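Local coordinates for Aac(6')-Ih protein (Acinetobacter baumannii, PDB 4E8O) that probably transfers an acetyl group from acetyl coenzyme A to the 6'-amino group of aminoglycoside antibiotics, thereby conferring resistance to them, at residues B[96-101]-B[132-137]. Sequence-based numbering, arbitrary orientation.
Sequences VAFLEG and EFASDA
Ala97 and Phe133 pair as parallel strand neighbours, and so do Phe98 and Ala134. Three backbone hydrogen bonds join the strands: Ala97 N to Glu132 O, Ala134 N to Ala97 O (2.9 Å, nearly straight at 179°) and Leu99 N to Ala134 O. Phe98 CA also donates a C-H contact to Ala134 O, 3.2 Å away.

Each pair sets a small residue beside a large one, leaving room for the ring. With CG anti to its backbone N (chi1 -172°), the Phe133 ring reaches along 96-101 and turns its edge to Phe98 C and Leu99 N, its CD1 3.7 Å from Ala97 CB and its CE1 3.9 Å from Leu99 CB. Helix 113-127 packs on this face. On the other face Ser135 CA sits over the Phe98 ring in a CH-pi contact, and Phe98 CZ reaches Asp136 OD1 at 3.6 Å.

The buried polar ends find partners outside the two segments: Ser135 OG touches Leu99 CB at 3.5 Å but hydrogen-bonds His148, while Glu132 OE1 is hydrogen-bonded to Thr93 OG1 and Gln92 N.

The strands complete a right-handed beta-alpha-beta crossover of the GNAT fold. The segment axes run 30° apart; along its other edge, 132-137 pairs antiparallel with a strand of the second subunit, continuing the sheet. Cohesion here thus comes from main-chain bonds and ring packing, while the polar side chains tie the strand to its surroundings.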
loop_
_atom_site.group_PDB
_atom_site.type_symbol
_atom_site.label_atom_id
_atom_site.label_comp_id
_atom_site.label_asym_id
_atom_site.label_seq_id
_atom_site.Cartn_x
_atom_site.Cartn_y
_atom_site.Cartn_z
ATOM N N VAL B 96 -6.780 -2.614 -8.584
ATOM C CA VAL B 96 -5.793 -3.577 -9.070
ATOM C C VAL B 96 -5.886 -4.856 -8.244
ATOM O O VAL B 96 -6.318 -4.823 -7.089
ATOM C CB VAL B 96 -4.343 -3.034 -8.957
ATOM C CG1 VAL B 96 -4.155 -1.786 -9.799
ATOM C CG2 VAL B 96 -3.984 -2.749 -7.497
ATOM N N ALA B 97 -5.479 -5.983 -8.822
ATOM C CA ALA B 97 -5.381 -7.215 -8.046
ATOM C C ALA B 97 -4.086 -7.139 -7.258
ATOM O O ALA B 97 -3.157 -6.450 -7.669
ATOM C CB ALA B 97 -5.376 -8.421 -8.954
ATOM N N PHE B 98 -4.013 -7.825 -6.123
ATOM C CA PHE B 98 -2.783 -7.803 -5.337
ATOM C C PHE B 98 -2.500 -9.172 -4.742
ATOM O O PHE B 98 -3.392 -9.791 -4.157
ATOM C CB PHE B 98 -2.862 -6.731 -4.241
ATOM C CG PHE B 98 -1.571 -6.526 -3.488
ATOM C CD1 PHE B 98 -0.662 -5.554 -3.885
ATOM C CD2 PHE B 98 -1.277 -7.291 -2.370
ATOM C CE1 PHE B 98 0.522 -5.360 -3.188
ATOM C CE2 PHE B 98 -0.097 -7.105 -1.666
ATOM C CZ PHE B 98 0.805 -6.137 -2.076
ATOM N N LEU B 99 -1.264 -9.644 -4.903
ATOM C CA LEU B 99 -0.861 -10.946 -4.378
ATOM C C LEU B 99 -0.504 -10.819 -2.906
ATOM O O LEU B 99 0.499 -10.191 -2.554
ATOM C CB LEU B 99 0.338 -11.503 -5.158
ATOM C CG LEU B 99 0.720 -12.941 -4.814
ATOM C CD1 LEU B 99 -0.418 -13.862 -5.188
ATOM C CD2 LEU B 99 2.006 -13.370 -5.510
ATOM N N GLU B 100 -1.328 -11.406 -2.043
ATOM C CA GLU B 100 -1.100 -11.303 -0.612
ATOM C C GLU B 100 -0.119 -12.367 -0.155
ATOM O O GLU B 100 0.704 -12.118 0.725
ATOM C CB GLU B 100 -2.416 -11.431 0.152
ATOM C CG GLU B 100 -3.476 -10.415 -0.258
ATOM C CD GLU B 100 -3.281 -9.065 0.395
ATOM O OE1 GLU B 100 -2.387 -8.938 1.253
ATOM O OE2 GLU B 100 -4.032 -8.123 0.055
ATOM N N GLY B 101 -0.200 -13.550 -0.756
ATOM C CA GLY B 101 0.679 -14.633 -0.372
ATOM C C GLY B 101 0.576 -15.823 -1.295
ATOM O O GLY B 101 -0.507 -16.164 -1.776
ATOM N N GLU B 132 -4.238 -4.597 -13.958
ATOM C CA GLU B 132 -2.933 -4.732 -13.323
ATOM C C GLU B 132 -2.993 -5.686 -12.128
ATOM O O GLU B 132 -3.997 -5.739 -11.409
ATOM C CB GLU B 132 -2.382 -3.359 -12.906
ATOM C CG GLU B 132 -1.910 -2.496 -14.077
ATOM C CD GLU B 132 -1.351 -1.159 -13.636
ATOM O OE1 GLU B 132 -1.902 -0.574 -12.682
ATOM O OE2 GLU B 132 -0.364 -0.687 -14.241
ATOM N N PHE B 133 -1.906 -6.434 -11.937
ATOM C CA PHE B 133 -1.776 -7.431 -10.877
ATOM C C PHE B 133 -0.447 -7.113 -10.201
ATOM O O PHE B 133 0.620 -7.285 -10.800
ATOM C CB PHE B 133 -1.746 -8.834 -11.496
ATOM C CG PHE B 133 -1.805 -9.969 -10.497
ATOM C CD1 PHE B 133 -1.930 -9.733 -9.139
ATOM C CD2 PHE B 133 -1.731 -11.286 -10.935
ATOM C CE1 PHE B 133 -1.976 -10.783 -8.235
ATOM C CE2 PHE B 133 -1.779 -12.343 -10.040
ATOM C CZ PHE B 133 -1.900 -12.091 -8.686
ATOM N N ALA B 134 -0.514 -6.627 -8.966
ATOM C CA ALA B 134 0.677 -6.186 -8.250
ATOM C C ALA B 134 0.975 -7.108 -7.081
ATOM O O ALA B 134 0.151 -7.941 -6.707
ATOM C CB ALA B 134 0.511 -4.754 -7.762
ATOM N N SER B 135 2.161 -6.948 -6.505
ATOM C CA SER B 135 2.601 -7.755 -5.373
ATOM C C SER B 135 3.759 -7.009 -4.739
ATOM O O SER B 135 4.174 -5.961 -5.248
ATOM C CB SER B 135 3.047 -9.137 -5.845
ATOM O OG SER B 135 3.409 -9.978 -4.757
ATOM N N ASP B 136 4.271 -7.521 -3.625
ATOM C CA ASP B 136 5.464 -6.930 -3.028
ATOM C C ASP B 136 6.250 -7.983 -2.262
ATOM O O ASP B 136 5.774 -9.104 -2.070
ATOM C CB ASP B 136 5.115 -5.725 -2.137
ATOM C CG ASP B 136 4.347 -6.115 -0.883
ATOM O OD1 ASP B 136 3.970 -7.296 -0.730
ATOM O OD2 ASP B 136 4.107 -5.228 -0.042
ATOM N N ALA B 137 7.454 -7.623 -1.836
ATOM C CA ALA B 137 8.314 -8.545 -1.114
ATOM C C ALA B 137 9.281 -7.735 -0.283
ATOM O O ALA B 137 9.642 -6.621 -0.666
ATOM C CB ALA B 137 9.074 -9.411 -2.079
#